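Local coordinates for protein colicin-D (Escherichia coli, PDB 5ZNM) that kills Escherichia coli and closely related bacteria as a toxin that stops protein synthesis, here as its central domain joined to the C-terminal tRNase domain, at residues V256-Y264 and A276-P284. Residues are numbered along the deposited sequence; the frame is centred on the assembly and turned at random.
Sequences VGGLRDFIY and AVYVMLNDP
Phe-262 and Tyr-264 pair with Val-279 and Val-277 in a buried antiparallel beta hairpin of the central domain; strand 274-281 continues the sheet onto strand 126-131. Two reciprocal backbone bond pairs define the register: Phe-262 N to Val-279 O is 2.9 Å and Val-279 N to Phe-262 O 2.8 Å, with Tyr-264 and Val-277 alike. Ile-263 and Tyr-278 form the non-hydrogen-bonded pair between them.

On the Phe-262 face, Val-279 CB makes a CH-pi contact over the ring, 3.8 Å from the Phe-262 centroid. Leu-281 CD1 reaches the edge of that ring, and Val-279 CG2 that of Tyr-264.

On the other face, Tyr-278 has CG anti to its backbone N (chi1 175°), which carries the ring toward Asp-261; Asp-261 OD2 lies at the ring edge, in its plane, with the carboxylate turned 75° to the ring. Tyr-278 OH donates to Asp-261 OD2 at 2.7 Å, on the anti side and 21° out of the carboxylate plane. Arg-154 NH2 forms a salt bridge with Asp-261 OD1, and Gly-155 N bonds Tyr-278 OH. A water links Arg-260 NH1 to Asn-282 O, and Arg-260 NH2 bonds Pro-205 O and Pro-199 O. The buried carboxylate is thus gripped through both oxygens, probably favouring its ionised form.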
ATOM      1  N   VAL A 256     -20.851  -5.345  24.313  1.00 54.05           N
ATOM      2  CA  VAL A 256     -21.289  -5.639  22.949  1.00 49.39           C
ATOM      3  C   VAL A 256     -22.064  -4.472  22.343  1.00 50.96           C
ATOM      4  O   VAL A 256     -22.110  -4.320  21.114  1.00 49.13           O
ATOM      5  CB  VAL A 256     -22.115  -6.943  22.931  1.00 48.12           C
ATOM      6  CG1 VAL A 256     -23.466  -6.741  23.601  1.00 49.51           C
ATOM      7  CG2 VAL A 256     -22.280  -7.463  21.510  1.00 38.23           C
ATOM      8  N   GLY A 257     -22.684  -3.634  23.176  1.00 44.43           N
ATOM      9  CA  GLY A 257     -23.324  -2.425  22.686  1.00 40.33           C
ATOM     10  C   GLY A 257     -22.365  -1.403  22.103  1.00 39.44           C
ATOM     11  O   GLY A 257     -22.821  -0.441  21.473  1.00 47.45           O
ATOM     12  N   GLY A 258     -21.064  -1.575  22.301  1.00 32.78           N
ATOM     13  CA  GLY A 258     -20.102  -0.734  21.627  1.00 44.73           C
ATOM     14  C   GLY A 258     -19.647  -1.243  20.275  1.00 46.67           C
ATOM     15  O   GLY A 258     -18.723  -0.660  19.695  1.00 47.25           O
ATOM     16  N   LEU A 259     -20.263  -2.311  19.755  1.00 38.44           N
ATOM     17  CA  LEU A 259     -19.808  -2.992  18.544  1.00 23.87           C
ATOM     18  C   LEU A 259     -20.794  -2.756  17.414  1.00 29.71           C
ATOM     19  O   LEU A 259     -21.903  -3.298  17.431  1.00 36.91           O
ATOM     20  CB  LEU A 259     -19.648  -4.489  18.780  1.00 21.76           C
ATOM     21  CG  LEU A 259     -18.521  -4.891  19.712  1.00 34.60           C
ATOM     22  CD1 LEU A 259     -18.318  -6.388  19.616  1.00 34.58           C
ATOM     23  CD2 LEU A 259     -17.251  -4.145  19.364  1.00 36.77           C
ATOM     24  N   ARG A 260     -20.375  -1.994  16.414  1.00 25.86           N
ATOM     25  CA  ARG A 260     -21.114  -1.863  15.167  1.00 29.67           C
ATOM     26  C   ARG A 260     -20.174  -2.299  14.049  1.00 33.94           C
ATOM     27  O   ARG A 260     -19.707  -1.478  13.259  1.00 52.39           O
ATOM     28  CB  ARG A 260     -21.606  -0.450  14.955  1.00 25.04           C
ATOM     29  CG  ARG A 260     -22.269   0.151  16.153  1.00 26.81           C
ATOM     30  CD  ARG A 260     -22.560   1.585  15.863  1.00 23.50           C
ATOM     31  NE  ARG A 260     -23.852   1.755  15.214  1.00 21.81           N
ATOM     32  CZ  ARG A 260     -24.299   2.936  14.804  1.00 25.87           C
ATOM     33  NH1 ARG A 260     -23.533   4.024  14.975  1.00 16.73           N
ATOM     34  NH2 ARG A 260     -25.507   3.037  14.250  1.00 20.77           N
ATOM     35  N   ASP A 261     -19.840  -3.580  14.033  1.00 20.16           N
ATOM     36  CA  ASP A 261     -18.966  -4.123  13.000  1.00 17.05           C
ATOM     37  C   ASP A 261     -19.773  -5.017  12.070  1.00 22.41           C
ATOM     38  O   ASP A 261     -20.837  -5.529  12.429  1.00 19.70           O
ATOM     39  CB  ASP A 261     -17.792  -4.901  13.620  1.00 16.06           C
ATOM     40  CG  ASP A 261     -18.253  -5.930  14.633  1.00 28.01           C
ATOM     41  OD1 ASP A 261     -19.300  -5.698  15.271  1.00 25.74           O
ATOM     42  OD2 ASP A 261     -17.575  -6.966  14.790  1.00 20.68           O
ATOM     43  N   PHE A 262     -19.270  -5.188  10.848  1.00 15.63           N
ATOM     44  CA  PHE A 262     -20.011  -5.983   9.880  1.00 14.94           C
ATOM     45  C   PHE A 262     -19.049  -6.480   8.815  1.00 19.93           C
ATOM     46  O   PHE A 262     -17.874  -6.113   8.790  1.00 18.43           O
ATOM     47  CB  PHE A 262     -21.155  -5.174   9.252  1.00 16.84           C
ATOM     48  CG  PHE A 262     -20.700  -3.976   8.435  1.00 19.98           C
ATOM     49  CD1 PHE A 262     -20.460  -2.747   9.047  1.00 17.79           C
ATOM     50  CD2 PHE A 262     -20.550  -4.077   7.048  1.00 19.50           C
ATOM     51  CE1 PHE A 262     -20.067  -1.646   8.309  1.00 17.30           C
ATOM     52  CE2 PHE A 262     -20.152  -2.987   6.295  1.00 17.08           C
ATOM     53  CZ  PHE A 262     -19.907  -1.758   6.926  1.00 15.13           C
ATOM     54  N   ILE A 263     -19.566  -7.326   7.932  1.00 15.09           N
ATOM     55  CA  ILE A 263     -18.836  -7.793   6.762  1.00 17.71           C
ATOM     56  C   ILE A 263     -19.645  -7.425   5.523  1.00 18.71           C
ATOM     57  O   ILE A 263     -20.882  -7.480   5.543  1.00 19.51           O
ATOM     58  CB  ILE A 263     -18.577  -9.313   6.853  1.00 15.94           C
ATOM     59  CG1 ILE A 263     -17.560  -9.580   7.972  1.00 20.12           C
ATOM     60  CG2 ILE A 263     -18.079  -9.880   5.524  1.00 15.35           C
ATOM     61  CD1 ILE A 263     -17.442 -11.024   8.377  1.00 21.58           C
ATOM     62  N   TYR A 264     -18.958  -6.976   4.472  1.00 16.46           N
ATOM     63  CA  TYR A 264     -19.590  -6.836   3.164  1.00 15.80           C
ATOM     64  C   TYR A 264     -18.632  -7.376   2.105  1.00 15.80           C
ATOM     65  O   TYR A 264     -17.448  -7.625   2.371  1.00 16.82           O
ATOM     66  CB  TYR A 264     -19.995  -5.382   2.873  1.00 12.57           C
ATOM     67  CG  TYR A 264     -18.897  -4.511   2.318  1.00 18.15           C
ATOM     68  CD1 TYR A 264     -17.775  -4.184   3.083  1.00 19.50           C
ATOM     69  CD2 TYR A 264     -18.969  -4.021   1.028  1.00 22.88           C
ATOM     70  CE1 TYR A 264     -16.763  -3.386   2.570  1.00 15.77           C
ATOM     71  CE2 TYR A 264     -17.960  -3.233   0.503  1.00 19.77           C
ATOM     72  CZ  TYR A 264     -16.865  -2.912   1.272  1.00 20.22           C
ATOM     73  OH  TYR A 264     -15.868  -2.126   0.725  1.00 19.53           O
ATOM     74  N   ALA A 276     -14.380 -10.763   0.870  1.00 14.69           N
ATOM     75  CA  ALA A 276     -15.095 -10.286   2.046  1.00 14.49           C
ATOM     76  C   ALA A 276     -14.239  -9.271   2.799  1.00 15.82           C
ATOM     77  O   ALA A 276     -13.027  -9.450   2.950  1.00 15.16           O
ATOM     78  CB  ALA A 276     -15.453 -11.453   2.969  1.00 14.82           C
ATOM     79  N   VAL A 277     -14.883  -8.204   3.262  1.00 18.38           N
ATOM     80  CA  VAL A 277     -14.236  -7.109   3.973  1.00 15.30           C
ATOM     81  C   VAL A 277     -14.885  -6.992   5.348  1.00 16.78           C
ATOM     82  O   VAL A 277     -16.113  -6.899   5.452  1.00 14.67           O
ATOM     83  CB  VAL A 277     -14.381  -5.786   3.198  1.00 13.68           C
ATOM     84  CG1 VAL A 277     -13.616  -4.654   3.872  1.00 12.65           C
ATOM     85  CG2 VAL A 277     -13.938  -5.950   1.753  1.00 13.75           C
ATOM     86  N   TYR A 278     -14.066  -6.977   6.394  1.00 18.18           N
ATOM     87  CA  TYR A 278     -14.538  -6.797   7.762  1.00 18.66           C
ATOM     88  C   TYR A 278     -14.381  -5.327   8.122  1.00 17.05           C
ATOM     89  O   TYR A 278     -13.320  -4.742   7.890  1.00 15.63           O
ATOM     90  CB  TYR A 278     -13.761  -7.703   8.721  1.00 14.73           C
ATOM     91  CG  TYR A 278     -14.091  -7.513  10.190  1.00 18.11           C
ATOM     92  CD1 TYR A 278     -15.394  -7.644  10.661  1.00 18.43           C
ATOM     93  CD2 TYR A 278     -13.090  -7.224  11.111  1.00 20.74           C
ATOM     94  CE1 TYR A 278     -15.692  -7.483  12.003  1.00 17.26           C
ATOM     95  CE2 TYR A 278     -13.383  -7.050  12.471  1.00 25.04           C
ATOM     96  CZ  TYR A 278     -14.684  -7.183  12.902  1.00 24.44           C
ATOM     97  OH  TYR A 278     -14.977  -7.022  14.232  1.00 22.97           O
ATOM     98  N   VAL A 279     -15.444  -4.724   8.654  1.00 14.97           N
ATOM     99  CA  VAL A 279     -15.502  -3.287   8.871  1.00 19.89           C
ATOM    100  C   VAL A 279     -15.859  -3.028  10.333  1.00 22.35           C
ATOM    101  O   VAL A 279     -16.754  -3.679  10.886  1.00 18.64           O
ATOM    102  CB  VAL A 279     -16.522  -2.630   7.920  1.00 15.32           C
ATOM    103  CG1 VAL A 279     -16.544  -1.125   8.126  1.00 15.38           C
ATOM    104  CG2 VAL A 279     -16.183  -2.973   6.455  1.00 14.10           C
ATOM    105  N   MET A 280     -15.142  -2.100  10.963  1.00 20.71           N
ATOM    106  CA  MET A 280     -15.309  -1.803  12.387  1.00 20.01           C
ATOM    107  C   MET A 280     -15.517  -0.309  12.551  1.00 24.37           C
ATOM    108  O   MET A 280     -14.824   0.490  11.917  1.00 20.83           O
ATOM    109  CB  MET A 280     -14.076  -2.234  13.215  1.00 21.33           C
ATOM    110  CG  MET A 280     -13.768  -3.714  13.198  1.00 33.51           C
ATOM    111  SD  MET A 280     -12.008  -4.075  13.376  1.00 33.25           S
ATOM    112  CE  MET A 280     -11.451  -4.217  11.680  1.00 36.18           C
ATOM    113  N   LEU A 281     -16.459   0.068  13.410  1.00 26.18           N
ATOM    114  CA  LEU A 281     -16.776   1.466  13.625  1.00 23.87           C
ATOM    115  C   LEU A 281     -16.452   1.855  15.063  1.00 21.70           C
ATOM    116  O   LEU A 281     -16.220   1.005  15.926  1.00 18.76           O
ATOM    117  CB  LEU A 281     -18.247   1.771  13.307  1.00 23.33           C
ATOM    118  CG  LEU A 281     -18.532   2.258  11.880  1.00 28.64           C
ATOM    119  CD1 LEU A 281     -18.528   1.103  10.925  1.00 27.83           C
ATOM    120  CD2 LEU A 281     -19.851   3.016  11.794  1.00 36.76           C
ATOM    121  N   ASN A 282     -16.378   3.160  15.297  1.00 16.03           N
ATOM    122  CA  ASN A 282     -16.160   3.633  16.657  1.00 15.30           C
ATOM    123  C   ASN A 282     -17.344   3.276  17.545  1.00 18.93           C
ATOM    124  O   ASN A 282     -18.501   3.243  17.105  1.00 16.19           O
ATOM    125  CB  ASN A 282     -15.949   5.154  16.685  1.00 18.92           C
ATOM    126  CG  ASN A 282     -17.120   5.913  16.108  1.00 20.09           C
ATOM    127  OD1 ASN A 282     -17.255   6.013  14.884  1.00 26.01           O
ATOM    128  ND2 ASN A 282     -17.979   6.457  16.981  1.00 18.98           N
ATOM    129  N   ASP A 283     -17.035   3.007  18.808  1.00 17.71           N
ATOM    130  CA  ASP A 283     -18.052   2.982  19.851  1.00 16.75           C
ATOM    131  C   ASP A 283     -18.894   4.259  19.782  1.00 15.67           C
ATOM    132  O   ASP A 283     -18.339   5.349  19.618  1.00 16.95           O
ATOM    133  CB  ASP A 283     -17.368   2.874  21.218  1.00 21.00           C
ATOM    134  CG  ASP A 283     -18.341   2.587  22.355  1.00 29.69           C
ATOM    135  OD1 ASP A 283     -19.225   3.428  22.632  1.00 24.65           O
ATOM    136  OD2 ASP A 283     -18.194   1.530  23.001  1.00 35.80           O
ATOM    137  N   PRO A 284     -20.232   4.171  19.902  1.00 17.55           N
ATOM    138  CA  PRO A 284     -21.051   5.393  19.858  1.00 23.13           C
ATOM    139  C   PRO A 284     -20.600   6.449  20.848  1.00 21.48           C
ATOM    140  O   PRO A 284     -20.794   7.648  20.611  1.00 21.81           O
ATOM    141  CB  PRO A 284     -22.459   4.883  20.201  1.00 25.69           C
ATOM    142  CG  PRO A 284     -22.448   3.462  19.832  1.00 23.31           C
ATOM    143  CD  PRO A 284     -21.058   2.959  20.033  1.00 18.86           C
TER
HETATM  144  O   HOH W   1     -20.820   4.340  16.042  1.00 26.89           O